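Local coordinates for protein fructose-bisphosphatase (Pyrococcus horikoshii, PDB 1VDW) that probably hydrolyses the 1-phosphate of fructose 1,6-bisphosphate, and perhaps of inositol monophosphates, in a magnesium-dependent reaction as a homodimer, at residues S77-V82 with V103-E108; V82-D87 with P199-A204; I112-Y117 with V206-E211; I193-R198 with K233-A238. All coordinates share one frame; numbering follows the deposited sequence. Where two conformers were deposited one is given.

Contact 1 (S77-V82 with V103-E108); sequences SDYTVV and VAIFHE
Strands 79-82 and 103-107 run antiparallel at 160°, their axes 4.7 Å apart at the closest, and T80/F106 and V82/A104 form the hydrogen-bonded pairs. F106 N to T80 O, at 2.8 Å, points nearly along the C=O axis, whereas A104 N reaches V82 O from above the carbonyl plane.

At the outer end Y79 and H107 form an offset stack: ring centroids lie 4.8 Å apart with planes only 18° from parallel. H107 holds its CG anti to the backbone N, which brings CD2 over the rim of the tyrosine ring. A water joins D78 OD2, 2.7 Å away, to H107 NE2 at a longer 3.3 Å; this nearby carboxylate would probably favour a protonated imidazole. An alanine in place of Y79 would remove the whole ring and would probably leave H107 without its stacking partner and less well fixed. Further in on the same face, V81 and I105 lie side by side, pressed tightly together at 3.3 Å from CG1 to CD1. On the other face V82 CG2 packs 3.7 Å from F106 CE2, while T80 O meets that ring in plane at its edge.

F228 adds an edge-to-face contact to F106. Helix 45-60 packs against V81 and V103, helix 199-211 against V82 and A104, and strands 64-67 and 110-118 continue the sheet on either side of this pair.

Contact 2 (V82-D87 with P199-A204); sequences VVDPLD and PTDIAA. With EDO (1,2-ethanediol), chain C.
D84 and D201 approach obliquely, their carboxylate planes 57° apart, with D84 OD2 and D201 OD1 3.4 Å from each other. Two acceptors this close repel unless a cation or proton lies between, so each would probably raise the other's pKa. D84 stretches its CG anti to the backbone N (chi1 -175°), which places OD2 beside D201; OD1 takes a weak bond from L86 N. D201 turns its CG anti to the carbonyl carbon, and its OD2 accepts from R198 N. A water with more acceptors around it than protons lies 2.7 Å from D84 OD2 and near D201 O.

This is the metal site of the inositol monophosphatase superfamily: the acids D84, D87, D201 and E68 are predicted ligands of a catalytic Mg(2+), as is L86, probably through its backbone carbonyl. D87, its CG also anti to N, directs OD1 at the hydroxyl O2 of an ethanediol, 2.6 Å away and probably from the crystallisation liquor, while OD2 is held by A176 N. An alanine at D87 would take away both carboxylate oxygens and would probably weaken metal binding as well as the tie to A176.

Below, V82 CG1 wedges between A203 CB, at 3.6 Å, and T200 CA, and T200 CB rests on V83 O. A second water, donating to V82 O and to T200 O at 2.8 Å, bridges strand and helix.

Contact 3 (I112-Y117 with V206-E211); sequences IYAFIY and VVIARE
I208 reaches from the helix with its terminal methyl over the strand, where CD1 lies 3.8 Å from I116 CG1 and 3.9 Å from I116 CD1. Its CG1 stands anti to the carbonyl carbon and the chain then runs on extended (chi2 167°), so that the methyl goes as far as the strand backbone: it also touches A114 O, at 3.9 Å, and F115 CA. I116 has the same two torsion settings, CG1 anti to its carbonyl carbon and the chain extended beyond, yet the two isoleucines cross obliquely, the CD1 methyl of I208 against the CG1-CD1 arm of I116, instead of lying alongside one another. The preceding residue, V207, meets the short side chain of A114. Its CG1, anti to the backbone N, and its CB both sit 3.8 Å from A114 CB, and the alanine methyl also comes within 4.2 Å of I208 CG1.

The strand belongs to the large mixed sheet of this phosphatase fold, and the axis of 206-211 runs at 105° to that of strand 112-117, 8.0 Å away at the closest. A114 and I116 point their side chains to the helix; Y113, before them, and F115, between them, send theirs to the other face, where helix 3-20 packs. Near I112 and Y113, which both face I105, the strand carries a classic beta bulge. Helix 175-184 closes the apolar layer from a further direction, with A176 and L177 against I116 and A183 against I208, while P129 rests on V207.

Contact 4 (I193-R198 with K233-A238); sequences IRNYLR and KVNIIA
The corner that follows strand 189-193 in the five-stranded sheet carries the chain past strand 234-239 and into helix 199-211. N235 fixes that corner. Its CG stands anti to the carbonyl carbon, and OD1 accepts from N195 N at 2.7 Å, the donor in the carbonyl plane and on a lone pair, though bent to 138° at the hydrogen. The same oxygen lies 3.1 Å from I193 C, so the side-chain amide is nestled inside the turn.

Further along, V234 N bonds to L197 O at 2.8 Å, approaching from above the carbonyl plane. A water accepts from Y196 N and donates to V234 O, filling in where the two backbones stand too far apart to bond directly. On the side facing helix 199-211, L197 CB packs 3.7 Å from V234 CG1, which occupies the crowded position between its own N and carbonyl carbon, and the side chains of L197 and I236 cross at about a right angle, CD1 near CD1. I202 and I175 join this layer.

R198 and K233 lie side by side and point the same way, K233 NZ sitting 3.5 Å above the centre of the guanidinium plane. Two positive groups so placed would repel, but each has a partner: R198 NH1 forms a salt bridge with E68, and K233 NZ bonds to T231 O. R198 occupies the N-cap position, its backbone N bonded to D201 OD2. It thus probably acts as a second-shell residue positioning E68 and D201, two predicted ligands of the metal site of this inositol monophosphatase-superfamily fold.

How the contacts relate
Helix 199-211 runs through the middle of the arrangement: contacts 2 and 3 both use it, their centres about 11 Å apart, to lie across the large mixed sheet. Contact 1 pairs two strands of that sheet and shares V82 with contact 2, while strand 110-118 of contact 3 neighbours its strand 100-107. Contact 4 lies where the chain leaves strand 189-193 of the five-stranded sheet, about 21 Å from contact 1 between centres, and touches contact 2 through I202. Along the chain contact 1 closes before contacts 3 and 4 open, whereas contact 2 crosses all three others. The helix is thus sandwiched between the two sheets, with the predicted magnesium ligands gathered at its N-terminal end.

Contact 1 (S77-V82 with V103-E108)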
# COMPACT_ATOMS: atom_id res chain seq x y z
N SER A 77 8.47 -24.69 -27.46
CA SER A 77 9.77 -24.22 -26.98
C SER A 77 10.22 -24.97 -25.73
O SER A 77 9.42 -25.60 -25.04
CB SER A 77 9.70 -22.72 -26.67
OG SER A 77 10.91 -22.26 -26.10
N ASP A 78 11.52 -24.89 -25.45
CA ASP A 78 12.09 -25.53 -24.28
C ASP A 78 12.08 -24.54 -23.11
O ASP A 78 12.53 -24.86 -22.01
CB ASP A 78 13.52 -26.01 -24.59
CG ASP A 78 14.38 -24.94 -25.22
OD1 ASP A 78 13.86 -24.12 -26.01
OD2 ASP A 78 15.60 -24.93 -24.95
N TYR A 79 11.53 -23.36 -23.36
CA TYR A 79 11.42 -22.30 -22.35
C TYR A 79 9.98 -21.83 -22.24
O TYR A 79 9.28 -21.69 -23.24
CB TYR A 79 12.30 -21.11 -22.73
CG TYR A 79 13.78 -21.35 -22.51
CD1 TYR A 79 14.34 -21.19 -21.24
CD2 TYR A 79 14.61 -21.73 -23.56
CE1 TYR A 79 15.70 -21.41 -21.03
CE2 TYR A 79 15.96 -21.96 -23.35
CZ TYR A 79 16.50 -21.80 -22.09
OH TYR A 79 17.85 -22.02 -21.88
N THR A 80 9.55 -21.56 -21.01
CA THR A 80 8.20 -21.08 -20.75
C THR A 80 8.27 -19.88 -19.83
O THR A 80 8.98 -19.89 -18.83
CB THR A 80 7.32 -22.16 -20.08
OG1 THR A 80 7.30 -23.33 -20.90
CG2 THR A 80 5.90 -21.65 -19.90
N VAL A 81 7.53 -18.83 -20.17
CA VAL A 81 7.50 -17.63 -19.36
C VAL A 81 6.10 -17.50 -18.75
O VAL A 81 5.10 -17.59 -19.47
CB VAL A 81 7.87 -16.38 -20.20
CG1 VAL A 81 9.24 -16.58 -20.84
CG2 VAL A 81 6.81 -16.11 -21.25
N VAL A 82 6.05 -17.32 -17.44
CA VAL A 82 4.80 -17.16 -16.69
C VAL A 82 4.79 -15.71 -16.25
O VAL A 82 5.59 -15.30 -15.40
CB VAL A 82 4.78 -18.11 -15.47
CG1 VAL A 82 3.49 -17.93 -14.68
CG2 VAL A 82 4.92 -19.55 -15.94
N VAL A 103 7.58 -11.44 -14.02
CA VAL A 103 7.98 -12.41 -15.04
C VAL A 103 8.84 -13.53 -14.47
O VAL A 103 9.84 -13.27 -13.81
CB VAL A 103 8.80 -11.72 -16.17
CG1 VAL A 103 9.35 -12.77 -17.13
CG2 VAL A 103 7.94 -10.73 -16.92
N ALA A 104 8.43 -14.77 -14.72
CA ALA A 104 9.19 -15.94 -14.27
C ALA A 104 9.54 -16.76 -15.52
O ALA A 104 8.67 -17.04 -16.35
CB ALA A 104 8.37 -16.78 -13.31
N ILE A 105 10.82 -17.11 -15.65
CA ILE A 105 11.32 -17.87 -16.79
C ILE A 105 11.68 -19.28 -16.39
O ILE A 105 12.44 -19.50 -15.45
CB ILE A 105 12.59 -17.23 -17.37
CG1 ILE A 105 12.38 -15.73 -17.59
CG2 ILE A 105 12.97 -17.91 -18.68
CD1 ILE A 105 11.36 -15.39 -18.63
N PHE A 106 11.15 -20.25 -17.13
CA PHE A 106 11.41 -21.65 -16.83
C PHE A 106 12.12 -22.38 -17.95
O PHE A 106 11.72 -22.27 -19.12
CB PHE A 106 10.09 -22.37 -16.54
CG PHE A 106 9.42 -21.90 -15.28
CD1 PHE A 106 9.62 -22.57 -14.08
CD2 PHE A 106 8.61 -20.77 -15.28
CE1 PHE A 106 9.03 -22.13 -12.91
CE2 PHE A 106 8.01 -20.32 -14.11
CZ PHE A 106 8.22 -21.00 -12.92
N HIS A 107 13.16 -23.12 -17.59
CA HIS A 107 13.86 -23.92 -18.57
C HIS A 107 13.14 -25.23 -18.42
O HIS A 107 13.53 -26.06 -17.61
CB HIS A 107 15.33 -24.12 -18.24
CG HIS A 107 16.04 -24.92 -19.29
ND1 HIS A 107 17.31 -25.43 -19.12
CD2 HIS A 107 15.61 -25.32 -20.51
CE1 HIS A 107 17.63 -26.12 -20.21
NE2 HIS A 107 16.63 -26.07 -21.06
N GLU A 108 12.08 -25.39 -19.20
CA GLU A 108 11.25 -26.59 -19.14
C GLU A 108 10.51 -26.38 -17.83
O GLU A 108 9.99 -25.30 -17.60
CB GLU A 108 12.10 -27.86 -19.08
CG GLU A 108 12.92 -28.13 -20.32
CD GLU A 108 12.08 -28.60 -21.48
OE1 GLU A 108 11.03 -29.23 -21.22
OE2 GLU A 108 12.47 -28.36 -22.64
O HOH W 1 17.86 -26.16 -24.10

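Contact 2 (V82-D87 with P199-A204)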
# COMPACT_ATOMS: atom_id res chain seq x y z
N VAL A 82 6.05 -17.32 -17.44
CA VAL A 82 4.80 -17.16 -16.69
C VAL A 82 4.79 -15.71 -16.25
O VAL A 82 5.59 -15.30 -15.40
CB VAL A 82 4.78 -18.11 -15.47
CG1 VAL A 82 3.49 -17.93 -14.68
CG2 VAL A 82 4.92 -19.55 -15.94
N VAL A 83 3.88 -14.93 -16.82
CA VAL A 83 3.87 -13.50 -16.57
C VAL A 83 2.56 -12.81 -16.21
O VAL A 83 1.47 -13.27 -16.54
CB VAL A 83 4.46 -12.79 -17.83
CG1 VAL A 83 3.60 -13.10 -19.04
CG2 VAL A 83 4.53 -11.29 -17.61
N ASP A 84 2.71 -11.70 -15.49
CA ASP A 84 1.61 -10.83 -15.13
C ASP A 84 2.10 -9.48 -15.64
O ASP A 84 2.95 -8.85 -15.02
CB ASP A 84 1.39 -10.76 -13.62
CG ASP A 84 0.16 -9.95 -13.25
OD1 ASP A 84 -0.41 -9.30 -14.15
OD2 ASP A 84 -0.24 -9.95 -12.06
N PRO A 85 1.60 -9.04 -16.81
CA PRO A 85 2.00 -7.77 -17.43
C PRO A 85 1.84 -6.56 -16.52
O PRO A 85 2.60 -5.60 -16.60
CB PRO A 85 1.10 -7.70 -18.66
CG PRO A 85 0.87 -9.14 -19.00
CD PRO A 85 0.63 -9.76 -17.65
N LEU A 86 0.81 -6.59 -15.69
CA LEU A 86 0.56 -5.49 -14.76
C LEU A 86 -0.21 -5.96 -13.56
O LEU A 86 -1.42 -6.17 -13.61
CB LEU A 86 -0.21 -4.35 -15.44
CG LEU A 86 -0.57 -3.17 -14.52
CD1 LEU A 86 0.70 -2.43 -14.10
CD2 LEU A 86 -1.52 -2.22 -15.25
N ASP A 87 0.53 -6.17 -12.47
CA ASP A 87 -0.07 -6.57 -11.21
C ASP A 87 -0.43 -5.26 -10.53
O ASP A 87 0.38 -4.34 -10.50
CB ASP A 87 0.94 -7.34 -10.36
CG ASP A 87 0.32 -7.96 -9.13
OD1 ASP A 87 -0.89 -7.74 -8.90
OD2 ASP A 87 1.03 -8.67 -8.40
N PRO A 199 -1.43 -18.91 -10.90
CA PRO A 199 0.02 -19.12 -10.93
C PRO A 199 0.75 -17.92 -11.54
O PRO A 199 1.87 -17.60 -11.14
CB PRO A 199 0.16 -20.38 -11.77
CG PRO A 199 -1.09 -21.14 -11.44
CD PRO A 199 -2.14 -20.05 -11.50
N THR A 200 0.12 -17.27 -12.51
CA THR A 200 0.70 -16.12 -13.18
C THR A 200 0.93 -14.94 -12.22
O THR A 200 1.84 -14.13 -12.42
CB THR A 200 -0.19 -15.65 -14.35
OG1 THR A 200 -1.55 -15.53 -13.89
CG2 THR A 200 -0.14 -16.65 -15.49
N ASP A 201 0.10 -14.86 -11.18
CA ASP A 201 0.22 -13.78 -10.20
C ASP A 201 1.41 -13.96 -9.27
O ASP A 201 2.07 -12.99 -8.88
CB ASP A 201 -1.02 -13.71 -9.29
CG ASP A 201 -2.27 -13.31 -10.03
OD1 ASP A 201 -2.21 -12.38 -10.86
OD2 ASP A 201 -3.33 -13.92 -9.75
N ILE A 202 1.70 -15.21 -8.92
CA ILE A 202 2.74 -15.50 -7.95
C ILE A 202 4.05 -16.11 -8.40
O ILE A 202 4.99 -16.18 -7.62
CB ILE A 202 2.18 -16.42 -6.85
CG1 ILE A 202 1.80 -17.77 -7.45
CG2 ILE A 202 0.96 -15.78 -6.20
CD1 ILE A 202 1.45 -18.83 -6.43
N ALA A 203 4.13 -16.56 -9.65
CA ALA A 203 5.33 -17.23 -10.11
C ALA A 203 6.65 -16.52 -9.80
O ALA A 203 7.52 -17.09 -9.15
CB ALA A 203 5.23 -17.51 -11.61
N ALA A 204 6.80 -15.29 -10.26
CA ALA A 204 8.04 -14.57 -10.02
C ALA A 204 8.28 -14.31 -8.53
O ALA A 204 9.40 -14.46 -8.04
CB ALA A 204 8.04 -13.25 -10.79
C1 EDO C . -4.01 -10.40 -8.00
O1 EDO C . -4.26 -9.38 -8.95
C2 EDO C . -2.52 -10.40 -7.62
O2 EDO C . -2.15 -9.13 -7.05
O HOH W 2 4.67 -14.08 -12.66
O HOH W 3 1.69 -10.65 -10.26

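Contact 3 (I112-Y117 with V206-E211)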
# COMPACT_ATOMS: atom_id res chain seq x y z
N ILE A 112 14.67 -20.65 -13.89
CA ILE A 112 16.05 -20.20 -14.00
C ILE A 112 16.24 -18.71 -13.78
O ILE A 112 17.35 -18.25 -13.54
CB ILE A 112 16.65 -20.57 -15.38
CG1 ILE A 112 15.78 -19.99 -16.50
CG2 ILE A 112 16.74 -22.09 -15.51
CD1 ILE A 112 16.41 -20.10 -17.88
N TYR A 113 15.15 -17.95 -13.84
CA TYR A 113 15.23 -16.51 -13.65
C TYR A 113 13.84 -15.92 -13.49
O TYR A 113 12.88 -16.38 -14.09
CB TYR A 113 15.90 -15.86 -14.87
CG TYR A 113 15.97 -14.35 -14.82
CD1 TYR A 113 16.82 -13.70 -13.93
CD2 TYR A 113 15.19 -13.58 -15.67
CE1 TYR A 113 16.89 -12.31 -13.89
CE2 TYR A 113 15.26 -12.19 -15.65
CZ TYR A 113 16.11 -11.57 -14.76
OH TYR A 113 16.18 -10.19 -14.74
N ALA A 114 13.75 -14.89 -12.66
CA ALA A 114 12.49 -14.19 -12.46
C ALA A 114 12.79 -12.76 -12.06
O ALA A 114 13.83 -12.47 -11.46
CB ALA A 114 11.68 -14.87 -11.36
N PHE A 115 11.90 -11.86 -12.43
CA PHE A 115 12.08 -10.47 -12.04
C PHE A 115 10.73 -9.84 -11.78
O PHE A 115 9.70 -10.27 -12.31
CB PHE A 115 12.87 -9.66 -13.09
CG PHE A 115 12.06 -9.21 -14.28
CD1 PHE A 115 11.29 -8.05 -14.23
CD2 PHE A 115 12.11 -9.92 -15.48
CE1 PHE A 115 10.59 -7.60 -15.35
CE2 PHE A 115 11.41 -9.48 -16.60
CZ PHE A 115 10.65 -8.32 -16.54
N ILE A 116 10.75 -8.84 -10.92
CA ILE A 116 9.57 -8.06 -10.59
C ILE A 116 10.05 -6.62 -10.66
O ILE A 116 11.04 -6.25 -10.02
CB ILE A 116 9.05 -8.36 -9.16
CG1 ILE A 116 8.41 -9.76 -9.14
CG2 ILE A 116 8.02 -7.30 -8.74
CD1 ILE A 116 8.07 -10.26 -7.75
N TYR A 117 9.36 -5.82 -11.46
CA TYR A 117 9.67 -4.41 -11.64
C TYR A 117 8.65 -3.56 -10.90
O TYR A 117 7.46 -3.62 -11.19
CB TYR A 117 9.66 -4.06 -13.14
CG TYR A 117 9.87 -2.59 -13.46
CD1 TYR A 117 10.86 -1.85 -12.81
CD2 TYR A 117 9.09 -1.94 -14.41
CE1 TYR A 117 11.06 -0.50 -13.10
CE2 TYR A 117 9.29 -0.59 -14.71
CZ TYR A 117 10.27 0.12 -14.05
OH TYR A 117 10.47 1.46 -14.33
N VAL A 206 7.31 -16.02 -6.01
CA VAL A 206 7.69 -17.25 -5.32
C VAL A 206 9.16 -17.58 -5.59
O VAL A 206 9.90 -17.93 -4.67
CB VAL A 206 6.80 -18.43 -5.76
CG1 VAL A 206 7.37 -19.74 -5.25
CG2 VAL A 206 5.39 -18.23 -5.22
N VAL A 207 9.59 -17.45 -6.84
CA VAL A 207 10.98 -17.73 -7.18
C VAL A 207 11.91 -16.78 -6.43
O VAL A 207 12.91 -17.20 -5.83
CB VAL A 207 11.24 -17.58 -8.69
CG1 VAL A 207 12.74 -17.65 -8.98
CG2 VAL A 207 10.52 -18.68 -9.46
N ILE A 208 11.58 -15.49 -6.45
CA ILE A 208 12.41 -14.51 -5.78
C ILE A 208 12.42 -14.66 -4.27
O ILE A 208 13.49 -14.62 -3.64
CB ILE A 208 11.97 -13.09 -6.20
CG1 ILE A 208 12.27 -12.90 -7.69
CG2 ILE A 208 12.68 -12.03 -5.36
CD1 ILE A 208 11.62 -11.68 -8.31
N ALA A 209 11.25 -14.85 -3.67
CA ALA A 209 11.18 -15.01 -2.22
C ALA A 209 11.90 -16.28 -1.78
O ALA A 209 12.63 -16.27 -0.79
CB ALA A 209 9.72 -15.03 -1.77
N ARG A 210 11.71 -17.37 -2.51
CA ARG A 210 12.36 -18.62 -2.14
C ARG A 210 13.88 -18.50 -2.17
O ARG A 210 14.55 -18.92 -1.23
CB ARG A 210 11.93 -19.76 -3.06
CG ARG A 210 10.64 -20.39 -2.63
CD ARG A 210 10.18 -21.45 -3.59
NE ARG A 210 9.09 -22.22 -3.00
CZ ARG A 210 8.24 -22.98 -3.68
NH1 ARG A 210 8.35 -23.08 -5.00
NH2 ARG A 210 7.28 -23.62 -3.04
N GLU A 211 14.43 -17.94 -3.23
CA GLU A 211 15.87 -17.81 -3.31
C GLU A 211 16.39 -16.89 -2.21
O GLU A 211 17.54 -17.01 -1.79
CB GLU A 211 16.29 -17.30 -4.70
CG GLU A 211 17.80 -17.19 -4.92
CD GLU A 211 18.56 -18.48 -4.61
OE1 GLU A 211 18.08 -19.58 -4.96
OE2 GLU A 211 19.66 -18.38 -4.03

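Contact 4 (I193-R198 with K233-A238)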
# COMPACT_ATOMS: atom_id res chain seq x y z
N ILE A 193 -5.41 -16.49 1.24
CA ILE A 193 -6.22 -17.70 1.26
C ILE A 193 -7.61 -17.48 0.66
O ILE A 193 -8.59 -18.11 1.07
CB ILE A 193 -6.34 -18.24 2.71
CG1 ILE A 193 -6.93 -17.16 3.63
CG2 ILE A 193 -4.97 -18.64 3.22
CD1 ILE A 193 -7.09 -17.60 5.08
N ARG A 194 -7.67 -16.60 -0.33
CA ARG A 194 -8.93 -16.27 -1.01
C ARG A 194 -9.33 -17.25 -2.10
O ARG A 194 -10.45 -17.16 -2.62
CB ARG A 194 -8.82 -14.89 -1.66
CG ARG A 194 -8.60 -13.72 -0.73
CD ARG A 194 -8.42 -12.45 -1.55
NE ARG A 194 -7.17 -12.46 -2.31
CZ ARG A 194 -6.86 -11.56 -3.24
NH1 ARG A 194 -7.69 -10.57 -3.52
NH2 ARG A 194 -5.69 -11.63 -3.86
N ASN A 195 -8.44 -18.17 -2.47
CA ASN A 195 -8.71 -19.11 -3.55
C ASN A 195 -8.98 -18.24 -4.79
O ASN A 195 -9.83 -18.55 -5.62
CB ASN A 195 -9.94 -19.97 -3.23
CG ASN A 195 -10.03 -21.20 -4.11
OD1 ASN A 195 -9.11 -22.02 -4.14
ND2 ASN A 195 -11.14 -21.34 -4.82
N TYR A 196 -8.21 -17.16 -4.89
CA TYR A 196 -8.34 -16.16 -5.95
C TYR A 196 -7.13 -16.03 -6.87
O TYR A 196 -7.28 -15.79 -8.07
CB TYR A 196 -8.63 -14.81 -5.29
CG TYR A 196 -8.67 -13.62 -6.22
CD1 TYR A 196 -9.82 -13.32 -6.96
CD2 TYR A 196 -7.58 -12.76 -6.32
CE1 TYR A 196 -9.87 -12.20 -7.78
CE2 TYR A 196 -7.62 -11.63 -7.14
CZ TYR A 196 -8.77 -11.35 -7.86
OH TYR A 196 -8.82 -10.23 -8.65
N LEU A 197 -5.93 -16.16 -6.31
CA LEU A 197 -4.70 -16.02 -7.09
C LEU A 197 -4.52 -17.09 -8.15
O LEU A 197 -5.04 -18.19 -8.03
CB LEU A 197 -3.49 -16.04 -6.16
CG LEU A 197 -3.38 -14.92 -5.12
CD1 LEU A 197 -2.22 -15.22 -4.19
CD2 LEU A 197 -3.17 -13.59 -5.82
N ARG A 198 -3.77 -16.74 -9.19
CA ARG A 198 -3.46 -17.66 -10.28
C ARG A 198 -1.94 -17.83 -10.28
O ARG A 198 -1.22 -17.00 -9.72
CB ARG A 198 -3.91 -17.08 -11.62
CG ARG A 198 -5.38 -16.69 -11.66
CD ARG A 198 -6.27 -17.91 -11.52
NE ARG A 198 -6.95 -18.24 -12.77
CZ ARG A 198 -7.87 -17.46 -13.35
NH1 ARG A 198 -8.21 -16.31 -12.79
NH2 ARG A 198 -8.43 -17.84 -14.49
N LYS A 233 -6.51 -21.98 -9.43
CA LYS A 233 -6.59 -21.09 -8.28
C LYS A 233 -5.57 -21.54 -7.24
O LYS A 233 -5.44 -22.73 -6.97
CB LYS A 233 -7.99 -21.11 -7.67
CG LYS A 233 -9.09 -20.65 -8.62
CD LYS A 233 -8.88 -19.20 -9.04
CE LYS A 233 -9.95 -18.77 -10.04
NZ LYS A 233 -9.90 -19.57 -11.29
N VAL A 234 -4.86 -20.59 -6.65
CA VAL A 234 -3.85 -20.94 -5.66
C VAL A 234 -3.92 -20.08 -4.40
O VAL A 234 -4.31 -18.92 -4.43
CB VAL A 234 -2.43 -20.82 -6.26
CG1 VAL A 234 -2.19 -19.40 -6.76
CG2 VAL A 234 -1.38 -21.20 -5.22
N ASN A 235 -3.54 -20.70 -3.28
CA ASN A 235 -3.49 -20.03 -1.99
C ASN A 235 -2.05 -20.14 -1.52
O ASN A 235 -1.40 -21.17 -1.74
CB ASN A 235 -4.39 -20.73 -0.98
CG ASN A 235 -5.85 -20.61 -1.33
OD1 ASN A 235 -6.39 -19.50 -1.42
ND2 ASN A 235 -6.50 -21.74 -1.54
N ILE A 236 -1.54 -19.09 -0.89
CA ILE A 236 -0.18 -19.14 -0.43
C ILE A 236 0.02 -18.64 0.99
O ILE A 236 -0.67 -17.74 1.47
CB ILE A 236 0.76 -18.32 -1.34
CG1 ILE A 236 0.32 -16.86 -1.36
CG2 ILE A 236 0.77 -18.91 -2.74
CD1 ILE A 236 1.26 -15.94 -2.12
N ILE A 237 0.97 -19.28 1.67
CA ILE A 237 1.38 -18.91 3.00
C ILE A 237 2.89 -18.90 2.88
O ILE A 237 3.53 -19.96 2.87
CB ILE A 237 0.94 -19.93 4.08
CG1 ILE A 237 -0.58 -20.03 4.13
CG2 ILE A 237 1.46 -19.49 5.43
CD1 ILE A 237 -1.21 -20.79 2.98
N ALA A 238 3.46 -17.71 2.72
CA ALA A 238 4.90 -17.54 2.57
C ALA A 238 5.43 -16.83 3.80
O ALA A 238 4.84 -15.85 4.26
CB ALA A 238 5.20 -16.72 1.32
O HOH W 4 -5.87 -16.65 -3.39